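PDB 1UDD: transcriptional regulator from Pyrococcus horikoshii, which is of unknown function but belongs to the all-helical TenA/THI-4/PQQC family. Local coordinates for residues A[12-26]-A[198-212]. Residues are numbered along the deposited sequence; the frame is centred on the assembly and turned at random.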
ATOM      1  N   ASP A  12     -28.297  -6.395  -9.195  1.00 27.90           N
ATOM      2  CA  ASP A  12     -28.246  -4.976  -8.828  1.00 27.70           C
ATOM      3  C   ASP A  12     -27.659  -3.998  -9.830  1.00 27.74           C
ATOM      4  O   ASP A  12     -27.694  -2.795  -9.592  1.00 29.33           O
ATOM      5  CB  ASP A  12     -27.494  -4.808  -7.509  1.00 24.98           C
ATOM      6  CG  ASP A  12     -28.138  -5.569  -6.382  1.00 23.99           C
ATOM      7  OD1 ASP A  12     -29.341  -5.852  -6.475  1.00 30.84           O
ATOM      8  OD2 ASP A  12     -27.454  -5.879  -5.395  1.00 29.78           O
ATOM      9  N   SER A  13     -27.113  -4.483 -10.941  1.00 28.48           N
ATOM     10  CA  SER A  13     -26.535  -3.567 -11.923  1.00 26.61           C
ATOM     11  C   SER A  13     -27.136  -3.742 -13.302  1.00 27.46           C
ATOM     12  O   SER A  13     -26.563  -3.271 -14.292  1.00 25.67           O
ATOM     13  CB  SER A  13     -25.017  -3.771 -12.015  1.00 24.86           C
ATOM     14  OG  SER A  13     -24.708  -5.117 -12.336  1.00 20.11           O
ATOM     15  N   GLU A  14     -28.292  -4.403 -13.365  1.00 28.26           N
ATOM     16  CA  GLU A  14     -28.978  -4.690 -14.632  1.00 27.73           C
ATOM     17  C   GLU A  14     -29.192  -3.498 -15.555  1.00 29.58           C
ATOM     18  O   GLU A  14     -28.993  -3.586 -16.776  1.00 25.69           O
ATOM     19  CB  GLU A  14     -30.353  -5.343 -14.355  1.00 26.91           C
ATOM     20  CG  GLU A  14     -30.274  -6.796 -13.833  1.00 29.49           C
ATOM     21  CD  GLU A  14     -31.619  -7.342 -13.383  1.00 28.35           C
ATOM     22  OE1 GLU A  14     -32.511  -6.529 -13.075  1.00 29.87           O
ATOM     23  OE2 GLU A  14     -31.787  -8.579 -13.307  1.00 27.96           O
ATOM     24  N   GLN A  15     -29.612  -2.379 -14.984  1.00 27.79           N
ATOM     25  CA  GLN A  15     -29.878  -1.237 -15.830  1.00 29.48           C
ATOM     26  C   GLN A  15     -28.635  -0.649 -16.494  1.00 28.93           C
ATOM     27  O   GLN A  15     -28.680  -0.260 -17.664  1.00 28.55           O
ATOM     28  CB  GLN A  15     -30.644  -0.176 -15.050  1.00 30.54           C
ATOM     29  CG  GLN A  15     -31.449   0.728 -15.955  1.00 42.39           C
ATOM     30  CD  GLN A  15     -32.001  -0.007 -17.175  1.00 45.94           C
ATOM     31  OE1 GLN A  15     -32.884  -0.876 -17.063  1.00 45.80           O
ATOM     32  NE2 GLN A  15     -31.468   0.333 -18.354  1.00 45.78           N
ATOM     33  N   ILE A  16     -27.516  -0.594 -15.789  1.00 25.25           N
ATOM     34  CA  ILE A  16     -26.364  -0.023 -16.450  1.00 27.25           C
ATOM     35  C   ILE A  16     -25.730  -1.029 -17.424  1.00 27.17           C
ATOM     36  O   ILE A  16     -25.174  -0.626 -18.435  1.00 28.92           O
ATOM     37  CB  ILE A  16     -25.339   0.537 -15.437  1.00 30.30           C
ATOM     38  CG1 ILE A  16     -24.155  -0.383 -15.320  1.00 26.55           C
ATOM     39  CG2 ILE A  16     -25.985   0.840 -14.110  1.00 29.25           C
ATOM     40  CD1 ILE A  16     -22.961   0.267 -15.977  1.00 27.76           C
ATOM     41  N   TRP A  17     -25.831  -2.335 -17.141  1.00 26.23           N
ATOM     42  CA  TRP A  17     -25.275  -3.321 -18.063  1.00 24.29           C
ATOM     43  C   TRP A  17     -26.066  -3.289 -19.373  1.00 24.88           C
ATOM     44  O   TRP A  17     -25.505  -3.464 -20.452  1.00 23.81           O
ATOM     45  CB  TRP A  17     -25.272  -4.717 -17.437  1.00 22.72           C
ATOM     46  CG  TRP A  17     -24.057  -4.935 -16.527  1.00 23.63           C
ATOM     47  CD1 TRP A  17     -23.534  -4.048 -15.637  1.00 21.41           C
ATOM     48  CD2 TRP A  17     -23.211  -6.094 -16.483  1.00 25.51           C
ATOM     49  NE1 TRP A  17     -22.403  -4.572 -15.045  1.00 27.44           N
ATOM     50  CE2 TRP A  17     -22.182  -5.828 -15.549  1.00 26.82           C
ATOM     51  CE3 TRP A  17     -23.221  -7.331 -17.148  1.00 22.58           C
ATOM     52  CZ2 TRP A  17     -21.172  -6.752 -15.263  1.00 22.55           C
ATOM     53  CZ3 TRP A  17     -22.215  -8.249 -16.864  1.00 24.65           C
ATOM     54  CH2 TRP A  17     -21.204  -7.952 -15.927  1.00 22.69           C
ATOM     55  N   LYS A  18     -27.369  -3.030 -19.277  1.00 26.55           N
ATOM     56  CA  LYS A  18     -28.199  -2.924 -20.464  1.00 27.55           C
ATOM     57  C   LYS A  18     -27.679  -1.765 -21.328  1.00 27.94           C
ATOM     58  O   LYS A  18     -27.546  -1.896 -22.552  1.00 25.93           O
ATOM     59  CB  LYS A  18     -29.652  -2.679 -20.057  1.00 31.84           C
ATOM     60  CG  LYS A  18     -30.603  -2.503 -21.217  1.00 37.14           C
ATOM     61  CD  LYS A  18     -32.030  -2.340 -20.723  1.00 39.44           C
ATOM     62  CE  LYS A  18     -32.968  -2.012 -21.877  1.00 44.52           C
ATOM     63  NZ  LYS A  18     -34.345  -1.770 -21.374  1.00 45.33           N
ATOM     64  N   LYS A  19     -27.371  -0.631 -20.696  1.00 29.60           N
ATOM     65  CA  LYS A  19     -26.847   0.521 -21.439  1.00 30.07           C
ATOM     66  C   LYS A  19     -25.488   0.151 -22.049  1.00 30.88           C
ATOM     67  O   LYS A  19     -25.105   0.659 -23.101  1.00 30.62           O
ATOM     68  CB  LYS A  19     -26.673   1.732 -20.522  1.00 33.60           C
ATOM     69  CG  LYS A  19     -27.925   2.178 -19.771  1.00 37.94           C
ATOM     70  CD  LYS A  19     -27.570   3.379 -18.891  1.00 43.14           C
ATOM     71  CE  LYS A  19     -28.700   3.767 -17.960  1.00 44.79           C
ATOM     72  NZ  LYS A  19     -29.934   4.054 -18.726  1.00 48.09           N
ATOM     73  N   ILE A  20     -24.750  -0.727 -21.380  1.00 28.54           N
ATOM     74  CA  ILE A  20     -23.462  -1.162 -21.920  1.00 28.62           C
ATOM     75  C   ILE A  20     -23.707  -2.046 -23.148  1.00 29.20           C
ATOM     76  O   ILE A  20     -23.056  -1.884 -24.183  1.00 26.42           O
ATOM     77  CB  ILE A  20     -22.676  -1.999 -20.917  1.00 25.33           C
ATOM     78  CG1 ILE A  20     -22.237  -1.126 -19.739  1.00 29.05           C
ATOM     79  CG2 ILE A  20     -21.490  -2.671 -21.631  1.00 20.75           C
ATOM     80  CD1 ILE A  20     -21.487  -1.893 -18.634  1.00 27.69           C
ATOM     81  N   PHE A  21     -24.638  -2.988 -23.031  1.00 29.51           N
ATOM     82  CA  PHE A  21     -24.915  -3.872 -24.159  1.00 33.10           C
ATOM     83  C   PHE A  21     -25.418  -3.096 -25.380  1.00 31.97           C
ATOM     84  O   PHE A  21     -25.120  -3.449 -26.516  1.00 31.89           O
ATOM     85  CB  PHE A  21     -25.945  -4.948 -23.784  1.00 32.60           C
ATOM     86  CG  PHE A  21     -25.495  -5.870 -22.680  1.00 33.72           C
ATOM     87  CD1 PHE A  21     -24.179  -6.327 -22.622  1.00 33.54           C
ATOM     88  CD2 PHE A  21     -26.399  -6.305 -21.709  1.00 34.18           C
ATOM     89  CE1 PHE A  21     -23.766  -7.201 -21.611  1.00 33.90           C
ATOM     90  CE2 PHE A  21     -26.000  -7.176 -20.700  1.00 35.08           C
ATOM     91  CZ  PHE A  21     -24.680  -7.626 -20.648  1.00 35.22           C
ATOM     92  N   GLU A  22     -26.138  -2.011 -25.129  1.00 33.04           N
ATOM     93  CA  GLU A  22     -26.716  -1.212 -26.197  1.00 33.99           C
ATOM     94  C   GLU A  22     -25.937   0.028 -26.588  1.00 35.15           C
ATOM     95  O   GLU A  22     -26.401   0.810 -27.416  1.00 35.78           O
ATOM     96  CB  GLU A  22     -28.145  -0.807 -25.815  1.00 33.44           C
ATOM     97  CG  GLU A  22     -28.975  -1.976 -25.328  1.00 36.37           C
ATOM     98  CD  GLU A  22     -30.422  -1.613 -25.062  1.00 39.29           C
ATOM     99  OE1 GLU A  22     -30.698  -0.465 -24.638  1.00 41.20           O
ATOM    100  OE2 GLU A  22     -31.285  -2.492 -25.260  1.00 43.56           O
ATOM    101  N   HIS A  23     -24.762   0.222 -26.004  1.00 34.29           N
ATOM    102  CA  HIS A  23     -23.961   1.393 -26.339  1.00 31.35           C
ATOM    103  C   HIS A  23     -23.555   1.343 -27.814  1.00 31.23           C
ATOM    104  O   HIS A  23     -23.113   0.310 -28.318  1.00 30.96           O
ATOM    105  CB  HIS A  23     -22.713   1.462 -25.451  1.00 29.46           C
ATOM    106  CG  HIS A  23     -22.059   2.805 -25.445  1.00 29.86           C
ATOM    107  ND1 HIS A  23     -21.221   3.233 -26.450  1.00 29.29           N
ATOM    108  CD2 HIS A  23     -22.164   3.841 -24.578  1.00 30.46           C
ATOM    109  CE1 HIS A  23     -20.840   4.473 -26.207  1.00 29.43           C
ATOM    110  NE2 HIS A  23     -21.398   4.865 -25.076  1.00 30.23           N
ATOM    111  N   PRO A  24     -23.716   2.463 -28.527  1.00 32.34           N
ATOM    112  CA  PRO A  24     -23.376   2.573 -29.949  1.00 34.42           C
ATOM    113  C   PRO A  24     -22.018   1.977 -30.291  1.00 35.34           C
ATOM    114  O   PRO A  24     -21.902   1.174 -31.217  1.00 38.66           O
ATOM    115  CB  PRO A  24     -23.420   4.075 -30.189  1.00 34.85           C
ATOM    116  CG  PRO A  24     -24.520   4.494 -29.291  1.00 38.15           C
ATOM    117  CD  PRO A  24     -24.249   3.735 -28.020  1.00 32.04           C
ATOM    118  N   PHE A  25     -20.995   2.358 -29.535  1.00 34.60           N
ATOM    119  CA  PHE A  25     -19.655   1.844 -29.788  1.00 34.74           C
ATOM    120  C   PHE A  25     -19.645   0.321 -29.739  1.00 34.33           C
ATOM    121  O   PHE A  25     -19.100  -0.337 -30.632  1.00 34.77           O
ATOM    122  CB  PHE A  25     -18.666   2.388 -28.766  1.00 35.74           C
ATOM    123  CG  PHE A  25     -17.232   2.212 -29.169  1.00 36.87           C
ATOM    124  CD1 PHE A  25     -16.525   3.266 -29.735  1.00 37.41           C
ATOM    125  CD2 PHE A  25     -16.595   0.988 -29.008  1.00 36.27           C
ATOM    126  CE1 PHE A  25     -15.208   3.102 -30.131  1.00 35.47           C
ATOM    127  CE2 PHE A  25     -15.276   0.815 -29.405  1.00 33.49           C
ATOM    128  CZ  PHE A  25     -14.583   1.875 -29.965  1.00 35.57           C
ATOM    129  N   VAL A  26     -20.249  -0.236 -28.696  1.00 32.01           N
ATOM    130  CA  VAL A  26     -20.307  -1.679 -28.542  1.00 31.97           C
ATOM    131  C   VAL A  26     -21.126  -2.305 -29.675  1.00 34.59           C
ATOM    132  O   VAL A  26     -20.657  -3.216 -30.367  1.00 32.23           O
ATOM    133  CB  VAL A  26     -20.951  -2.088 -27.187  1.00 28.14           C
ATOM    134  CG1 VAL A  26     -21.224  -3.574 -27.179  1.00 20.30           C
ATOM    135  CG2 VAL A  26     -20.021  -1.724 -26.027  1.00 30.77           C
ATOM    136  N   ILE A 198     -20.959  -1.737  -8.733  1.00 22.99           N
ATOM    137  CA  ILE A 198     -21.722  -0.751  -9.486  1.00 26.12           C
ATOM    138  C   ILE A 198     -20.813   0.366 -10.004  1.00 26.44           C
ATOM    139  O   ILE A 198     -20.998   0.884 -11.113  1.00 25.61           O
ATOM    140  CB  ILE A 198     -22.865  -0.153  -8.634  1.00 28.79           C
ATOM    141  CG1 ILE A 198     -24.022  -1.155  -8.573  1.00 29.02           C
ATOM    142  CG2 ILE A 198     -23.352   1.164  -9.249  1.00 24.41           C
ATOM    143  CD1 ILE A 198     -25.192  -0.718  -7.680  1.00 32.35           C
ATOM    144  N   THR A 199     -19.822   0.731  -9.204  1.00 25.50           N
ATOM    145  CA  THR A 199     -18.865   1.764  -9.619  1.00 25.93           C
ATOM    146  C   THR A 199     -18.101   1.261 -10.839  1.00 24.31           C
ATOM    147  O   THR A 199     -17.936   1.978 -11.827  1.00 25.70           O
ATOM    148  CB  THR A 199     -17.843   2.065  -8.494  1.00 24.88           C
ATOM    149  OG1 THR A 199     -18.531   2.628  -7.371  1.00 20.99           O
ATOM    150  CG2 THR A 199     -16.755   3.028  -8.980  1.00 22.77           C
ATOM    151  N   GLY A 200     -17.647   0.014 -10.760  1.00 24.13           N
ATOM    152  CA  GLY A 200     -16.887  -0.558 -11.856  1.00 23.40           C
ATOM    153  C   GLY A 200     -17.703  -0.627 -13.126  1.00 23.99           C
ATOM    154  O   GLY A 200     -17.176  -0.430 -14.225  1.00 25.44           O
ATOM    155  N   SER A 201     -18.995  -0.911 -12.969  1.00 24.72           N
ATOM    156  CA  SER A 201     -19.909  -1.018 -14.104  1.00 23.56           C
ATOM    157  C   SER A 201     -20.103   0.350 -14.747  1.00 24.61           C
ATOM    158  O   SER A 201     -20.165   0.463 -15.978  1.00 24.23           O
ATOM    159  CB  SER A 201     -21.264  -1.586 -13.647  1.00 25.19           C
ATOM    160  OG  SER A 201     -21.098  -2.875 -13.079  1.00 23.38           O
ATOM    161  N   LYS A 202     -20.211   1.389 -13.921  1.00 26.10           N
ATOM    162  CA  LYS A 202     -20.362   2.746 -14.456  1.00 26.95           C
ATOM    163  C   LYS A 202     -19.111   3.131 -15.240  1.00 26.62           C
ATOM    164  O   LYS A 202     -19.200   3.713 -16.323  1.00 24.12           O
ATOM    165  CB  LYS A 202     -20.598   3.758 -13.337  1.00 27.27           C
ATOM    166  CG  LYS A 202     -21.965   3.637 -12.687  1.00 28.39           C
ATOM    167  CD  LYS A 202     -22.197   4.824 -11.790  1.00 31.93           C
ATOM    168  CE  LYS A 202     -23.560   4.773 -11.138  1.00 35.78           C
ATOM    169  NZ  LYS A 202     -23.784   6.008 -10.327  1.00 36.47           N
ATOM    170  N   PHE A 203     -17.942   2.799 -14.699  1.00 27.97           N
ATOM    171  CA  PHE A 203     -16.696   3.105 -15.406  1.00 27.49           C
ATOM    172  C   PHE A 203     -16.664   2.405 -16.758  1.00 27.14           C
ATOM    173  O   PHE A 203     -16.212   2.976 -17.740  1.00 28.81           O
ATOM    174  CB  PHE A 203     -15.482   2.676 -14.593  1.00 22.91           C
ATOM    175  CG  PHE A 203     -15.050   3.688 -13.562  1.00 28.53           C
ATOM    176  CD1 PHE A 203     -14.739   4.995 -13.934  1.00 27.68           C
ATOM    177  CD2 PHE A 203     -14.918   3.326 -12.223  1.00 26.06           C
ATOM    178  CE1 PHE A 203     -14.300   5.924 -12.986  1.00 32.66           C
ATOM    179  CE2 PHE A 203     -14.476   4.246 -11.266  1.00 31.02           C
ATOM    180  CZ  PHE A 203     -14.166   5.550 -11.647  1.00 28.30           C
ATOM    181  N   GLU A 204     -17.132   1.159 -16.804  1.00 28.60           N
ATOM    182  CA  GLU A 204     -17.151   0.422 -18.059  1.00 29.34           C
ATOM    183  C   GLU A 204     -17.985   1.169 -19.102  1.00 28.20           C
ATOM    184  O   GLU A 204     -17.574   1.309 -20.252  1.00 29.46           O
ATOM    185  CB  GLU A 204     -17.737  -0.987 -17.856  1.00 28.78           C
ATOM    186  CG  GLU A 204     -16.752  -2.029 -17.320  1.00 23.50           C
ATOM    187  CD  GLU A 204     -15.524  -2.209 -18.210  1.00 27.48           C
ATOM    188  OE1 GLU A 204     -15.647  -2.048 -19.444  1.00 25.03           O
ATOM    189  OE2 GLU A 204     -14.435  -2.531 -17.680  1.00 22.55           O
ATOM    190  N   LEU A 205     -19.160   1.629 -18.693  1.00 27.00           N
ATOM    191  CA  LEU A 205     -20.049   2.356 -19.588  1.00 31.89           C
ATOM    192  C   LEU A 205     -19.367   3.653 -20.008  1.00 32.59           C
ATOM    193  O   LEU A 205     -19.360   4.018 -21.187  1.00 32.73           O
ATOM    194  CB  LEU A 205     -21.383   2.644 -18.882  1.00 29.37           C
ATOM    195  CG  LEU A 205     -22.469   3.408 -19.646  1.00 31.59           C
ATOM    196  CD1 LEU A 205     -22.665   2.826 -21.027  1.00 30.43           C
ATOM    197  CD2 LEU A 205     -23.766   3.351 -18.852  1.00 30.46           C
ATOM    198  N   ALA A 206     -18.762   4.326 -19.034  1.00 31.85           N
ATOM    199  CA  ALA A 206     -18.071   5.583 -19.289  1.00 32.45           C
ATOM    200  C   ALA A 206     -16.924   5.368 -20.262  1.00 31.76           C
ATOM    201  O   ALA A 206     -16.630   6.234 -21.096  1.00 33.79           O
ATOM    202  CB  ALA A 206     -17.536   6.164 -17.974  1.00 28.87           C
ATOM    203  N   PHE A 207     -16.269   4.217 -20.152  1.00 28.22           N
ATOM    204  CA  PHE A 207     -15.141   3.924 -21.016  1.00 32.89           C
ATOM    205  C   PHE A 207     -15.592   3.811 -22.474  1.00 33.55           C
ATOM    206  O   PHE A 207     -14.935   4.328 -23.379  1.00 31.73           O
ATOM    207  CB  PHE A 207     -14.459   2.625 -20.585  1.00 31.06           C
ATOM    208  CG  PHE A 207     -12.996   2.565 -20.923  1.00 33.19           C
ATOM    209  CD1 PHE A 207     -12.048   3.144 -20.074  1.00 35.07           C
ATOM    210  CD2 PHE A 207     -12.557   1.906 -22.073  1.00 31.89           C
ATOM    211  CE1 PHE A 207     -10.675   3.061 -20.364  1.00 35.84           C
ATOM    212  CE2 PHE A 207     -11.199   1.819 -22.373  1.00 34.08           C
ATOM    213  CZ  PHE A 207     -10.250   2.395 -21.514  1.00 32.62           C
ATOM    214  N   TRP A 208     -16.703   3.121 -22.705  1.00 33.05           N
ATOM    215  CA  TRP A 208     -17.195   2.981 -24.067  1.00 34.44           C
ATOM    216  C   TRP A 208     -17.594   4.357 -24.562  1.00 36.06           C
ATOM    217  O   TRP A 208     -17.314   4.723 -25.700  1.00 35.01           O
ATOM    218  CB  TRP A 208     -18.396   2.025 -24.119  1.00 30.96           C
ATOM    219  CG  TRP A 208     -18.018   0.607 -23.813  1.00 31.02           C
ATOM    220  CD1 TRP A 208     -18.450  -0.148 -22.761  1.00 29.75           C
ATOM    221  CD2 TRP A 208     -17.131  -0.226 -24.570  1.00 32.52           C
ATOM    222  NE1 TRP A 208     -17.893  -1.399 -22.819  1.00 32.45           N
ATOM    223  CE2 TRP A 208     -17.077  -1.475 -23.918  1.00 31.76           C
ATOM    224  CE3 TRP A 208     -16.378  -0.036 -25.744  1.00 31.10           C
ATOM    225  CZ2 TRP A 208     -16.299  -2.536 -24.393  1.00 31.14           C
ATOM    226  CZ3 TRP A 208     -15.604  -1.092 -26.218  1.00 31.69           C
ATOM    227  CH2 TRP A 208     -15.571  -2.329 -25.540  1.00 33.46           C
ATOM    228  N   GLU A 209     -18.227   5.125 -23.684  1.00 36.80           N
ATOM    229  CA  GLU A 209     -18.682   6.459 -24.033  1.00 39.79           C
ATOM    230  C   GLU A 209     -17.537   7.360 -24.465  1.00 40.59           C
ATOM    231  O   GLU A 209     -17.652   8.084 -25.452  1.00 41.06           O
ATOM    232  CB  GLU A 209     -19.419   7.084 -22.849  1.00 41.22           C
ATOM    233  CG  GLU A 209     -20.028   8.458 -23.132  1.00 45.30           C
ATOM    234  CD  GLU A 209     -20.949   8.462 -24.350  1.00 49.03           C
ATOM    235  OE1 GLU A 209     -21.711   7.484 -24.516  1.00 45.92           O
ATOM    236  OE2 GLU A 209     -20.915   9.448 -25.128  1.00 48.76           O
ATOM    237  N   MET A 210     -16.428   7.322 -23.736  1.00 39.45           N
ATOM    238  CA  MET A 210     -15.304   8.170 -24.099  1.00 39.04           C
ATOM    239  C   MET A 210     -14.637   7.652 -25.368  1.00 38.56           C
ATOM    240  O   MET A 210     -14.025   8.419 -26.112  1.00 39.29           O
ATOM    241  CB  MET A 210     -14.299   8.253 -22.947  1.00 39.60           C
ATOM    242  CG  MET A 210     -13.464   7.034 -22.755  1.00 39.65           C
ATOM    243  SD  MET A 210     -11.930   7.139 -23.641  1.00 38.32           S
ATOM    244  CE  MET A 210     -11.189   5.559 -23.085  1.00 41.24           C
ATOM    245  N   ALA A 211     -14.746   6.350 -25.611  1.00 36.36           N
ATOM    246  CA  ALA A 211     -14.174   5.772 -26.815  1.00 36.08           C
ATOM    247  C   ALA A 211     -15.049   6.230 -27.989  1.00 38.29           C
ATOM    248  O   ALA A 211     -14.573   6.420 -29.102  1.00 37.83           O
ATOM    249  CB  ALA A 211     -14.169   4.258 -26.719  1.00 35.43           C
ATOM    250  N   TRP A 212     -16.337   6.405 -27.718  1.00 40.59           N
ATOM    251  CA  TRP A 212     -17.288   6.842 -28.730  1.00 44.35           C
ATOM    252  C   TRP A 212     -17.071   8.324 -29.031  1.00 45.49           C
ATOM    253  O   TRP A 212     -17.114   8.741 -30.188  1.00 45.69           O
ATOM    254  CB  TRP A 212     -18.723   6.604 -28.239  1.00 45.23           C
ATOM    255  CG  TRP A 212     -19.780   7.023 -29.218  1.00 47.88           C
ATOM    256  CD1 TRP A 212     -20.645   8.078 -29.096  1.00 48.30           C
ATOM    257  CD2 TRP A 212     -20.073   6.407 -30.480  1.00 48.93           C
ATOM    258  NE1 TRP A 212     -21.455   8.155 -30.207  1.00 49.72           N
ATOM    259  CE2 TRP A 212     -21.124   7.143 -31.071  1.00 48.89           C
ATOM    260  CE3 TRP A 212     -19.549   5.304 -31.168  1.00 50.78           C
ATOM    261  CZ2 TRP A 212     -21.661   6.812 -32.323  1.00 50.95           C
ATOM    262  CZ3 TRP A 212     -20.087   4.973 -32.418  1.00 52.42           C
ATOM    263  CH2 TRP A 212     -21.131   5.728 -32.977  1.00 50.97           C
TER
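The His23 imidazole lies between two aliphatic groups: Trp208 CB sits centrally over one face, and Pro24 CD covers the opposite face nearer the rim. Trp212 CB meets its edge, and that edge is directed at the indole face of Trp212 in an offset edge-to-face pair, planes at 85°. The same indole carries Pro24 CB on one face, 3.8 Å from the centroid of its six-membered ring. Val26 CG2 rests on Trp208, 3.6 Å from the centroid of the five-membered ring, while Ala211 CB covers a face of Phe25. Ile20 is a knob in the hole formed by Ser201, Glu204, Leu205 and Trp208, where helix 14-21 and the 198-212 part of helix 190-213 run nearly parallel, 20° apart.

Polar bonds cross the contact toward both ends. Trp17 NE1 donates within its ring plane to Ser201 OG, 2.9 Å away, a hydroxyl also bonded to Phe197 O. With CG anti to the backbone N (chi1 -163°), His23 turns its ring toward the C-terminal helix; NE2 gives a 2.7 Å bond to Glu209 OE1, arriving above the carboxylate plane, and ND1 caps the next helix by accepting from Phe25 N.

The carboxylate, itself paired with Arg213, probably polarises the NE2-H bond. Engaging both nitrogens fixes the ring's flip and illustrates how a histidine, N-cap acceptor and donor at once, can link two helices, here 24-31 and 190-213.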